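Local coordinates for putative Lipoprotein (Shewanella oneidensis, PDB 3U24), which is of unknown function but binds zinc ions and belongs to the DUF885 family, placed in a clan of metallopeptidases, at residues D34-L39 and S102-D107; H95-L100 and S426-L431; K312-D317 and W400-L405. All coordinates share one frame; numbering follows the deposited sequence.

How the contacts relate
Contacts 1 and 2 share helix 88-111: contact 1 uses a later part of it to meet helix 25-39, contact 2 an earlier part to meet the short helix 427-432. Their centres lie about 12 Å apart, and Trp37 CZ2 packs on Leu431 CD1 at 3.6 Å, so the two are neighbours. Contact 2 is buried, with all four touching residues inside, whereas contact 1 is partly buried. Contact 3, whose centre is about 38 Å from that of contact 2 and on the opposite side of the chain's centre, sets a loop against a helix. All three meet through apolar atoms without a cross-contact hydrogen bond, yet each has one zinc-bound residue beside its packing.

Contact 1. Residues D34-L39 and S102-D107; sequences DDLWQL and SSMAWD. With ZN (zinc ion), chain H; EDO (1,2-ethanediol), chain X.
Two torsions of selenomethionine Met104 aim it at helix 25-39: CG lies anti to its own carbonyl carbon, beside the backbone N (chi1 -67°), and the chain then bends at chi3 (61°) to bring CE to the two leucines. Leu39 answers with CG anti to the backbone N (chi1 169°), and the two side chains reach toward each other tip to tip. This is helix-helix packing in a largely alpha-helical fold, between the end of helix 25-39 and the later half of helix 88-111. The backbones are well separated, for the nearest CA atoms, those of Leu36 and Met104, are 11.6 Å apart, so a long side chain has to span the gap. Leu36 turns its CB across the direction of the partner, but its CD1 comes back to 4.3 Å from Met104 CE. Only 80 Å² is buried between the segments, both sides summed, and no hydrogen bond crosses. Helix 61-79 joins the pair, with Phe70 against Leu36, Lys66 against Leu39 and Thr67 against Met104.

Asp35 takes no part in the packing and binds a zinc ion instead. Its OD1 is 2.3 Å from the metal while OD2 stays 3.4 Å from it, so the carboxylate is monodentate. OD2 accepts from Gln74 NE2 and from a zinc-bound water, and these bonds help fix the turn of the carboxylate. At the apolar junction, a single methyl serves both leucines: Met104 CE lies 4.2 Å from Leu39 CD2, close to its distance from Leu36 CD1.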
loop_
_atom_site.group_PDB
_atom_site.type_symbol
_atom_site.label_atom_id
_atom_site.label_comp_id
_atom_site.label_asym_id
_atom_site.label_seq_id
_atom_site.Cartn_x
_atom_site.Cartn_y
_atom_site.Cartn_z
ATOM N N ASP A 34 -11.785 -13.081 -16.626
ATOM C CA ASP A 34 -13.194 -13.436 -16.603
ATOM C C ASP A 34 -13.538 -14.540 -15.594
ATOM O O ASP A 34 -14.519 -14.410 -14.860
ATOM C CB ASP A 34 -13.678 -13.802 -17.977
ATOM C CG ASP A 34 -13.786 -12.584 -18.895
ATOM O OD1 ASP A 34 -13.778 -11.433 -18.379
ATOM O OD2 ASP A 34 -13.883 -12.795 -20.129
ATOM N N ASP A 35 -12.711 -15.581 -15.518
ATOM C CA ASP A 35 -12.956 -16.641 -14.588
ATOM C C ASP A 35 -12.739 -16.196 -13.168
ATOM O O ASP A 35 -13.438 -16.656 -12.295
ATOM C CB ASP A 35 -12.057 -17.842 -14.871
ATOM C CG ASP A 35 -12.421 -18.530 -16.166
ATOM O OD1 ASP A 35 -13.546 -18.277 -16.630
ATOM O OD2 ASP A 35 -11.595 -19.306 -16.728
ATOM N N LEU A 36 -11.774 -15.314 -12.932
ATOM C CA LEU A 36 -11.523 -14.831 -11.588
ATOM C C LEU A 36 -12.742 -14.081 -11.110
ATOM O O LEU A 36 -13.147 -14.271 -9.996
ATOM C CB LEU A 36 -10.277 -13.951 -11.508
ATOM C CG LEU A 36 -9.831 -13.533 -10.117
ATOM C CD1 LEU A 36 -9.504 -14.733 -9.250
ATOM C CD2 LEU A 36 -8.676 -12.526 -10.218
ATOM N N TRP A 37 -13.350 -13.278 -11.972
ATOM C CA TRP A 37 -14.517 -12.516 -11.588
ATOM C C TRP A 37 -15.784 -13.336 -11.382
ATOM O O TRP A 37 -16.636 -12.965 -10.555
ATOM C CB TRP A 37 -14.796 -11.422 -12.583
ATOM C CG TRP A 37 -13.747 -10.352 -12.738
ATOM C CD1 TRP A 37 -13.634 -9.497 -13.807
ATOM C CD2 TRP A 37 -12.662 -9.975 -11.823
ATOM N NE1 TRP A 37 -12.609 -8.629 -13.615
ATOM C CE2 TRP A 37 -11.984 -8.862 -12.453
ATOM C CE3 TRP A 37 -12.214 -10.415 -10.583
ATOM C CZ2 TRP A 37 -10.882 -8.250 -11.885
ATOM C CZ3 TRP A 37 -11.099 -9.776 -9.999
ATOM C CH2 TRP A 37 -10.453 -8.721 -10.642
ATOM N N GLN A 38 -15.898 -14.443 -12.087
ATOM C CA GLN A 38 -16.976 -15.408 -11.886
ATOM C C GLN A 38 -16.835 -16.115 -10.547
ATOM O O GLN A 38 -17.825 -16.397 -9.920
ATOM C CB GLN A 38 -16.975 -16.421 -13.043
ATOM C CG GLN A 38 -17.867 -17.643 -12.891
ATOM C CD GLN A 38 -17.928 -18.477 -14.195
ATOM O OE1 GLN A 38 -17.156 -19.442 -14.379
ATOM N NE2 GLN A 38 -18.818 -18.076 -15.127
ATOM N N LEU A 39 -15.601 -16.410 -10.125
ATOM C CA LEU A 39 -15.332 -16.988 -8.812
ATOM C C LEU A 39 -15.563 -15.989 -7.703
ATOM O O LEU A 39 -16.067 -16.348 -6.644
ATOM C CB LEU A 39 -13.885 -17.473 -8.713
ATOM C CG LEU A 39 -13.368 -17.865 -7.334
ATOM C CD1 LEU A 39 -13.941 -19.217 -6.930
ATOM C CD2 LEU A 39 -11.854 -17.860 -7.313
ATOM N N SER A 102 -0.436 -19.264 -6.817
ATOM C CA SER A 102 0.234 -19.981 -5.745
ATOM C C SER A 102 -0.085 -19.348 -4.410
ATOM O O SER A 102 -0.260 -20.024 -3.419
ATOM C CB SER A 102 1.760 -20.028 -5.955
ATOM O OG SER A 102 2.054 -20.828 -7.079
ATOM N N SER A 103 -0.168 -18.045 -4.368
ATOM C CA SER A 103 -0.414 -17.408 -3.096
ATOM C C SER A 103 -1.856 -17.576 -2.621
ATOM O O SER A 103 -2.084 -17.658 -1.442
ATOM C CB SER A 103 -0.011 -15.951 -3.136
ATOM O OG SER A 103 -0.957 -15.240 -3.875
HETATM N N MSE A 104 -2.811 -17.639 -3.525
HETATM C CA MSE A 104 -4.201 -18.003 -3.154
HETATM C C MSE A 104 -4.284 -19.371 -2.488
HETATM O O MSE A 104 -4.910 -19.512 -1.421
HETATM C CB MSE A 104 -5.175 -17.933 -4.337
HETATM C CG MSE A 104 -5.401 -16.498 -4.872
HETATM SE SE MSE A 104 -6.249 -16.416 -6.657
HETATM C CE MSE A 104 -7.906 -17.319 -6.154
ATOM N N ALA A 105 -3.663 -20.371 -3.105
ATOM C CA ALA A 105 -3.661 -21.719 -2.575
ATOM C C ALA A 105 -3.030 -21.739 -1.183
ATOM O O ALA A 105 -3.552 -22.362 -0.251
ATOM C CB ALA A 105 -2.935 -22.680 -3.514
ATOM N N TRP A 106 -1.895 -21.067 -1.074
ATOM C CA TRP A 106 -1.135 -21.038 0.143
ATOM C C TRP A 106 -1.876 -20.327 1.245
ATOM O O TRP A 106 -1.802 -20.773 2.359
ATOM C CB TRP A 106 0.217 -20.391 -0.107
ATOM C CG TRP A 106 1.029 -20.074 1.133
ATOM C CD1 TRP A 106 1.943 -20.902 1.801
ATOM C CD2 TRP A 106 1.021 -18.819 1.893
ATOM N NE1 TRP A 106 2.484 -20.240 2.871
ATOM C CE2 TRP A 106 1.996 -18.984 2.959
ATOM C CE3 TRP A 106 0.386 -17.588 1.742
ATOM C CZ2 TRP A 106 2.272 -17.961 3.871
ATOM C CZ3 TRP A 106 0.664 -16.549 2.670
ATOM C CH2 TRP A 106 1.579 -16.743 3.719
ATOM N N ASP A 107 -2.589 -19.238 0.939
ATOM C CA ASP A 107 -3.450 -18.578 1.911
ATOM C C ASP A 107 -4.491 -19.526 2.503
ATOM O O ASP A 107 -4.767 -19.474 3.703
ATOM C CB ASP A 107 -4.214 -17.365 1.322
ATOM C CG ASP A 107 -3.380 -16.055 1.329
ATOM O OD1 ASP A 107 -2.539 -15.880 2.235
ATOM O OD2 ASP A 107 -3.571 -15.182 0.426
HETATM ZN ZN ZN H . -14.567 -19.244 -18.440
HETATM C C1 EDO X . -21.583 -15.100 -9.868
HETATM O O1 EDO X . -21.096 -16.374 -9.452
HETATM C C2 EDO X . -20.637 -14.536 -10.911
HETATM O O2 EDO X . -21.413 -14.159 -12.058
HETATM O O HOH W 1 -12.706 -20.703 -19.397
HETATM O O HOH W 2 -13.185 -17.737 -19.570
#

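Contact 2. Residues H95-L100 and S426-L431; sequences HLIDNL and SLVKSL. With ZN (zinc ion), chain C.
Val428 supplies both of its methyl groups to the contact. Its CG1 sits between Leu96 CB, at 4.0 Å, and Ile97 CG1, at 4.1 Å, while its CG2 meets Ile97 CD1 at 4.0 Å, with the valine and isoleucine side chains crossing at about a right angle. CG1 is anti to the backbone N (chi1 173°) and CG2 lies beside it, a setting that turns both methyls to helix 88-111. Leu96 extends further, and its CD1 lies 4.0 Å from Lys429 CG; these two side chains cross obliquely. The contact uses the aliphatic base of Lys429, because the chain leads its NZ away to the backbone oxygens of Tyr558 and Ser424.

One step out, Ser426 fixes the start of the second helix. Its OG accepts from Lys429 N at 3.0 Å in a nearly straight bond of 168°, and is also hydrogen-bonded to Asp93 OD1 on helix 88-111, which ties the cap to the partner helix. Phe32 and Leu78 close over Ile97 from two further helices. His95 stands apart from the packing: NE2 holds a zinc ion at 2.0 Å, and ND1 bonds to Thr91 O, which limits rotation of the ring.

The axes of segments 95-100 and 427-431 approach to 10.3 Å, with 49° between their N-to-C directions, a helix-helix contact joining helix 88-111 to the N-capped helix 427-432 in the mostly helical DUF885 fold.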
loop_
_atom_site.group_PDB
_atom_site.type_symbol
_atom_site.label_atom_id
_atom_site.label_comp_id
_atom_site.label_asym_id
_atom_site.label_seq_id
_atom_site.Cartn_x
_atom_site.Cartn_y
_atom_site.Cartn_z
ATOM N N HIS A 95 3.965 -14.553 -15.067
ATOM C CA HIS A 95 4.502 -14.686 -13.734
ATOM C C HIS A 95 3.618 -14.094 -12.642
ATOM O O HIS A 95 3.474 -14.677 -11.554
ATOM C CB HIS A 95 5.933 -14.160 -13.682
ATOM C CG HIS A 95 6.894 -15.057 -14.361
ATOM N ND1 HIS A 95 7.088 -15.041 -15.725
ATOM C CD2 HIS A 95 7.675 -16.077 -13.866
ATOM C CE1 HIS A 95 7.992 -15.976 -16.048
ATOM N NE2 HIS A 95 8.370 -16.596 -14.909
ATOM N N LEU A 96 3.014 -12.951 -12.910
ATOM C CA LEU A 96 2.087 -12.363 -11.982
ATOM C C LEU A 96 0.895 -13.297 -11.752
ATOM O O LEU A 96 0.499 -13.486 -10.616
ATOM C CB LEU A 96 1.621 -11.016 -12.490
ATOM C CG LEU A 96 2.642 -9.871 -12.481
ATOM C CD1 LEU A 96 1.925 -8.633 -13.079
ATOM C CD2 LEU A 96 3.248 -9.585 -11.088
ATOM N N ILE A 97 0.354 -13.906 -12.806
ATOM C CA ILE A 97 -0.706 -14.865 -12.646
ATOM C C ILE A 97 -0.263 -16.105 -11.847
ATOM O O ILE A 97 -0.948 -16.529 -10.895
ATOM C CB ILE A 97 -1.323 -15.269 -14.014
ATOM C CG1 ILE A 97 -2.122 -14.089 -14.604
ATOM C CG2 ILE A 97 -2.213 -16.478 -13.868
ATOM C CD1 ILE A 97 -2.480 -14.266 -16.083
ATOM N N ASP A 98 0.877 -16.689 -12.209
ATOM C CA ASP A 98 1.373 -17.871 -11.514
ATOM C C ASP A 98 1.529 -17.627 -9.993
ATOM O O ASP A 98 1.049 -18.407 -9.161
ATOM C CB ASP A 98 2.706 -18.260 -12.096
ATOM C CG ASP A 98 3.091 -19.686 -11.799
ATOM O OD1 ASP A 98 2.222 -20.556 -11.645
ATOM O OD2 ASP A 98 4.286 -19.953 -11.758
ATOM N N ASN A 99 2.202 -16.540 -9.657
ATOM C CA ASN A 99 2.392 -16.135 -8.298
ATOM C C ASN A 99 1.067 -15.839 -7.555
ATOM O O ASN A 99 0.906 -16.237 -6.415
ATOM C CB ASN A 99 3.286 -14.879 -8.228
ATOM C CG ASN A 99 3.658 -14.534 -6.799
ATOM O OD1 ASN A 99 4.358 -15.293 -6.153
ATOM N ND2 ASN A 99 3.148 -13.429 -6.293
ATOM N N LEU A 100 0.144 -15.118 -8.186
ATOM C CA LEU A 100 -1.150 -14.887 -7.574
ATOM C C LEU A 100 -1.839 -16.231 -7.264
ATOM O O LEU A 100 -2.362 -16.441 -6.154
ATOM C CB LEU A 100 -2.038 -14.048 -8.491
ATOM C CG LEU A 100 -3.478 -13.820 -8.034
ATOM C CD1 LEU A 100 -3.462 -12.861 -6.850
ATOM C CD2 LEU A 100 -4.286 -13.307 -9.219
ATOM N N SER A 426 -1.208 -3.521 -19.261
ATOM C CA SER A 426 -1.995 -4.728 -19.377
ATOM C C SER A 426 -2.953 -4.794 -18.218
ATOM O O SER A 426 -2.665 -4.282 -17.128
ATOM C CB SER A 426 -1.116 -5.975 -19.397
ATOM O OG SER A 426 -0.766 -6.352 -18.092
ATOM N N LEU A 427 -4.091 -5.432 -18.453
ATOM C CA LEU A 427 -5.087 -5.607 -17.407
ATOM C C LEU A 427 -4.480 -6.325 -16.205
ATOM O O LEU A 427 -4.610 -5.870 -15.100
ATOM C CB LEU A 427 -6.318 -6.342 -17.964
ATOM C CG LEU A 427 -7.642 -6.262 -17.164
ATOM C CD1 LEU A 427 -7.985 -4.848 -16.690
ATOM C CD2 LEU A 427 -8.798 -6.823 -18.003
ATOM N N VAL A 428 -3.748 -7.416 -16.429
ATOM C CA VAL A 428 -3.087 -8.137 -15.343
ATOM C C VAL A 428 -2.142 -7.280 -14.479
ATOM O O VAL A 428 -2.199 -7.357 -13.265
ATOM C CB VAL A 428 -2.384 -9.401 -15.870
ATOM C CG1 VAL A 428 -1.547 -10.070 -14.783
ATOM C CG2 VAL A 428 -3.444 -10.362 -16.409
ATOM N N LYS A 429 -1.290 -6.469 -15.098
ATOM C CA LYS A 429 -0.407 -5.589 -14.343
ATOM C C LYS A 429 -1.178 -4.530 -13.610
ATOM O O LYS A 429 -0.791 -4.158 -12.512
ATOM C CB LYS A 429 0.622 -4.885 -15.227
ATOM C CG LYS A 429 1.606 -5.806 -15.911
ATOM C CD LYS A 429 2.812 -5.031 -16.444
ATOM C CE LYS A 429 2.440 -4.072 -17.558
ATOM N NZ LYS A 429 3.573 -3.979 -18.506
ATOM N N SER A 430 -2.247 -4.017 -14.208
ATOM C CA SER A 430 -3.040 -2.990 -13.547
ATOM C C SER A 430 -3.708 -3.563 -12.299
ATOM O O SER A 430 -3.692 -2.939 -11.284
ATOM C CB SER A 430 -4.077 -2.388 -14.498
ATOM O OG SER A 430 -3.425 -1.673 -15.528
ATOM N N LEU A 431 -4.210 -4.795 -12.366
ATOM C CA LEU A 431 -4.857 -5.426 -11.223
ATOM C C LEU A 431 -3.897 -5.999 -10.201
ATOM O O LEU A 431 -4.161 -5.942 -9.005
ATOM C CB LEU A 431 -5.780 -6.539 -11.709
ATOM C CG LEU A 431 -6.928 -6.140 -12.636
ATOM C CD1 LEU A 431 -7.630 -7.377 -13.228
ATOM C CD2 LEU A 431 -7.922 -5.255 -11.910
HETATM ZN ZN ZN C . 9.595 -18.157 -14.849
HETATM O O HOH W 3 11.020 -18.306 -16.941
#

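Contact 3. Residues K312-D317 and W400-L405; sequences KHVKRD and WILQIL. With ZN (zinc ion), chain E.
A zinc-carrying loop, 312-317, lies against the start of helix 401-409 through Lys312 and Val314. Lys312 CD is 3.9 Å from Trp400 CH2, and Lys312 CB is 4.2 Å from Trp400 CZ3. The methylene chain and the indole cross at about a right angle, so two carbons of the lysine touch one end of the six-membered ring, and the approach to the ring is oblique. The ammonium end leads away from the segment. Farther along, Val314 CG1 meets Leu402 CD2 at 4.2 Å, and both side chains also touch Glu322 of helix 319-337. No hydrogen bond joins the segments, although the backbone of Lys312 bonds to that of His399, just ahead of Trp400.

Between the two touching residues, His313 turns elsewhere. Its CG sits between the backbone N and the carbonyl carbon (chi1 58°), which carries the ring to the zinc. NE2 binds the metal at 1.9 Å, and Glu391 OE1 is another ligand. On the other ring nitrogen, ND1 donates to Val314 O at 2.6 Å with an angle of 171°. The acceptor lies in the imidazole plane, whereas the donor stands 50° out of the carbonyl plane. This bond holds the ring's rotation and would probably make NE2 a stronger zinc donor.

The contact thus sets the loop of the His313/Glu391 zinc against the helix that leads to His408. His408, His414 and Glu439 bind a separate zinc; their order recalls gluzincins, with HExxxxH spacing instead of HExxH, consistent with the peptidase-like clan.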
loop_
_atom_site.group_PDB
_atom_site.type_symbol
_atom_site.label_atom_id
_atom_site.label_comp_id
_atom_site.label_asym_id
_atom_site.label_seq_id
_atom_site.Cartn_x
_atom_site.Cartn_y
_atom_site.Cartn_z
ATOM N N LYS A 312 11.780 25.452 10.221
ATOM C CA LYS A 312 11.702 26.197 8.964
ATOM C C LYS A 312 10.732 25.457 8.058
ATOM O O LYS A 312 10.997 24.316 7.636
ATOM C CB LYS A 312 13.079 26.345 8.302
ATOM C CG LYS A 312 13.127 27.324 7.103
ATOM C CD LYS A 312 14.516 27.323 6.421
ATOM C CE LYS A 312 14.540 28.042 5.066
ATOM N NZ LYS A 312 14.184 29.486 5.169
ATOM N N HIS A 313 9.601 26.076 7.752
ATOM C CA HIS A 313 8.593 25.412 6.935
ATOM C C HIS A 313 7.764 26.414 6.253
ATOM O O HIS A 313 7.777 27.585 6.628
ATOM C CB HIS A 313 7.703 24.508 7.758
ATOM C CG HIS A 313 6.987 25.220 8.866
ATOM N ND1 HIS A 313 5.946 26.017 8.643
ATOM C CD2 HIS A 313 7.223 25.247 10.236
ATOM C CE1 HIS A 313 5.519 26.528 9.810
ATOM N NE2 HIS A 313 6.271 26.015 10.783
ATOM N N VAL A 314 7.027 25.975 5.238
ATOM C CA VAL A 314 6.148 26.888 4.538
ATOM C C VAL A 314 5.074 27.354 5.505
ATOM O O VAL A 314 4.692 26.605 6.409
ATOM C CB VAL A 314 5.518 26.251 3.255
ATOM C CG1 VAL A 314 4.559 25.125 3.620
ATOM C CG2 VAL A 314 4.811 27.325 2.447
ATOM N N LYS A 315 4.625 28.594 5.333
ATOM C CA LYS A 315 3.479 29.127 6.069
ATOM C C LYS A 315 2.269 28.289 5.705
ATOM O O LYS A 315 2.109 27.896 4.564
ATOM C CB LYS A 315 3.195 30.611 5.730
ATOM C CG LYS A 315 3.899 31.636 6.623
ATOM C CD LYS A 315 3.873 33.052 6.029
ATOM C CE LYS A 315 5.204 33.428 5.336
ATOM N NZ LYS A 315 5.055 34.413 4.217
ATOM N N ARG A 316 1.430 28.045 6.694
ATOM C CA ARG A 316 0.326 27.135 6.592
ATOM C C ARG A 316 -0.604 27.396 5.414
ATOM O O ARG A 316 -0.901 26.480 4.662
ATOM C CB ARG A 316 -0.437 27.222 7.892
ATOM C CG ARG A 316 -1.737 26.471 7.944
ATOM C CD ARG A 316 -2.481 26.762 9.255
ATOM N NE ARG A 316 -3.630 25.876 9.340
ATOM C CZ ARG A 316 -4.498 25.846 10.340
ATOM N NH1 ARG A 316 -4.352 26.654 11.390
ATOM N NH2 ARG A 316 -5.514 24.992 10.285
ATOM N N ASP A 317 -1.058 28.635 5.277
ATOM C CA ASP A 317 -2.009 29.009 4.233
ATOM C C ASP A 317 -1.391 28.934 2.801
ATOM O O ASP A 317 -2.123 28.885 1.825
ATOM C CB ASP A 317 -2.588 30.411 4.520
ATOM C CG ASP A 317 -3.650 30.432 5.670
ATOM O OD1 ASP A 317 -4.006 29.379 6.251
ATOM O OD2 ASP A 317 -4.143 31.544 5.988
ATOM N N TRP A 400 12.696 21.279 3.757
ATOM C CA TRP A 400 13.348 20.198 3.035
ATOM C C TRP A 400 12.477 18.999 2.741
ATOM O O TRP A 400 12.474 18.496 1.601
ATOM C CB TRP A 400 14.591 19.771 3.763
ATOM C CG TRP A 400 15.560 20.931 3.960
ATOM C CD1 TRP A 400 16.525 21.375 3.076
ATOM C CD2 TRP A 400 15.647 21.852 5.098
ATOM N NE1 TRP A 400 17.208 22.441 3.594
ATOM C CE2 TRP A 400 16.731 22.771 4.800
ATOM C CE3 TRP A 400 14.950 22.007 6.265
ATOM C CZ2 TRP A 400 17.080 23.797 5.652
ATOM C CZ3 TRP A 400 15.330 23.005 7.139
ATOM C CH2 TRP A 400 16.371 23.882 6.837
ATOM N N ILE A 401 11.724 18.530 3.724
ATOM C CA ILE A 401 10.987 17.287 3.560
ATOM C C ILE A 401 9.864 17.471 2.542
ATOM O O ILE A 401 9.537 16.543 1.836
ATOM C CB ILE A 401 10.435 16.749 4.896
ATOM C CG1 ILE A 401 11.572 16.249 5.813
ATOM C CG2 ILE A 401 9.355 15.700 4.704
ATOM C CD1 ILE A 401 12.440 15.122 5.307
ATOM N N LEU A 402 9.273 18.655 2.463
ATOM C CA LEU A 402 8.251 18.927 1.473
ATOM C C LEU A 402 8.772 18.732 0.024
ATOM O O LEU A 402 8.055 18.270 -0.828
ATOM C CB LEU A 402 7.690 20.333 1.675
ATOM C CG LEU A 402 6.548 20.734 0.733
ATOM C CD1 LEU A 402 5.424 19.671 0.749
ATOM C CD2 LEU A 402 6.043 22.143 1.044
ATOM N N GLN A 403 10.046 19.059 -0.214
ATOM C CA GLN A 403 10.654 18.911 -1.525
ATOM C C GLN A 403 10.871 17.408 -1.813
ATOM O O GLN A 403 10.500 16.897 -2.865
ATOM C CB GLN A 403 11.977 19.664 -1.567
ATOM C CG GLN A 403 11.891 21.184 -1.400
ATOM C CD GLN A 403 13.289 21.816 -1.427
ATOM O OE1 GLN A 403 13.981 21.730 -2.442
ATOM N NE2 GLN A 403 13.720 22.420 -0.318
ATOM N N ILE A 404 11.399 16.687 -0.826
ATOM C CA ILE A 404 11.510 15.241 -0.922
ATOM C C ILE A 404 10.164 14.533 -1.130
ATOM O O ILE A 404 10.084 13.589 -1.915
ATOM C CB ILE A 404 12.223 14.667 0.308
ATOM C CG1 ILE A 404 13.665 15.119 0.300
ATOM C CG2 ILE A 404 12.184 13.139 0.314
ATOM C CD1 ILE A 404 14.251 14.962 1.681
ATOM N N LEU A 405 9.118 14.982 -0.445
ATOM C CA LEU A 405 7.769 14.433 -0.671
ATOM C C LEU A 405 7.291 14.618 -2.125
ATOM O O LEU A 405 6.664 13.725 -2.708
ATOM C CB LEU A 405 6.723 15.081 0.264
ATOM C CG LEU A 405 5.240 14.668 0.092
ATOM C CD1 LEU A 405 5.016 13.227 0.548
ATOM C CD2 LEU A 405 4.271 15.618 0.808
HETATM ZN ZN ZN E . 6.316 26.786 12.574
#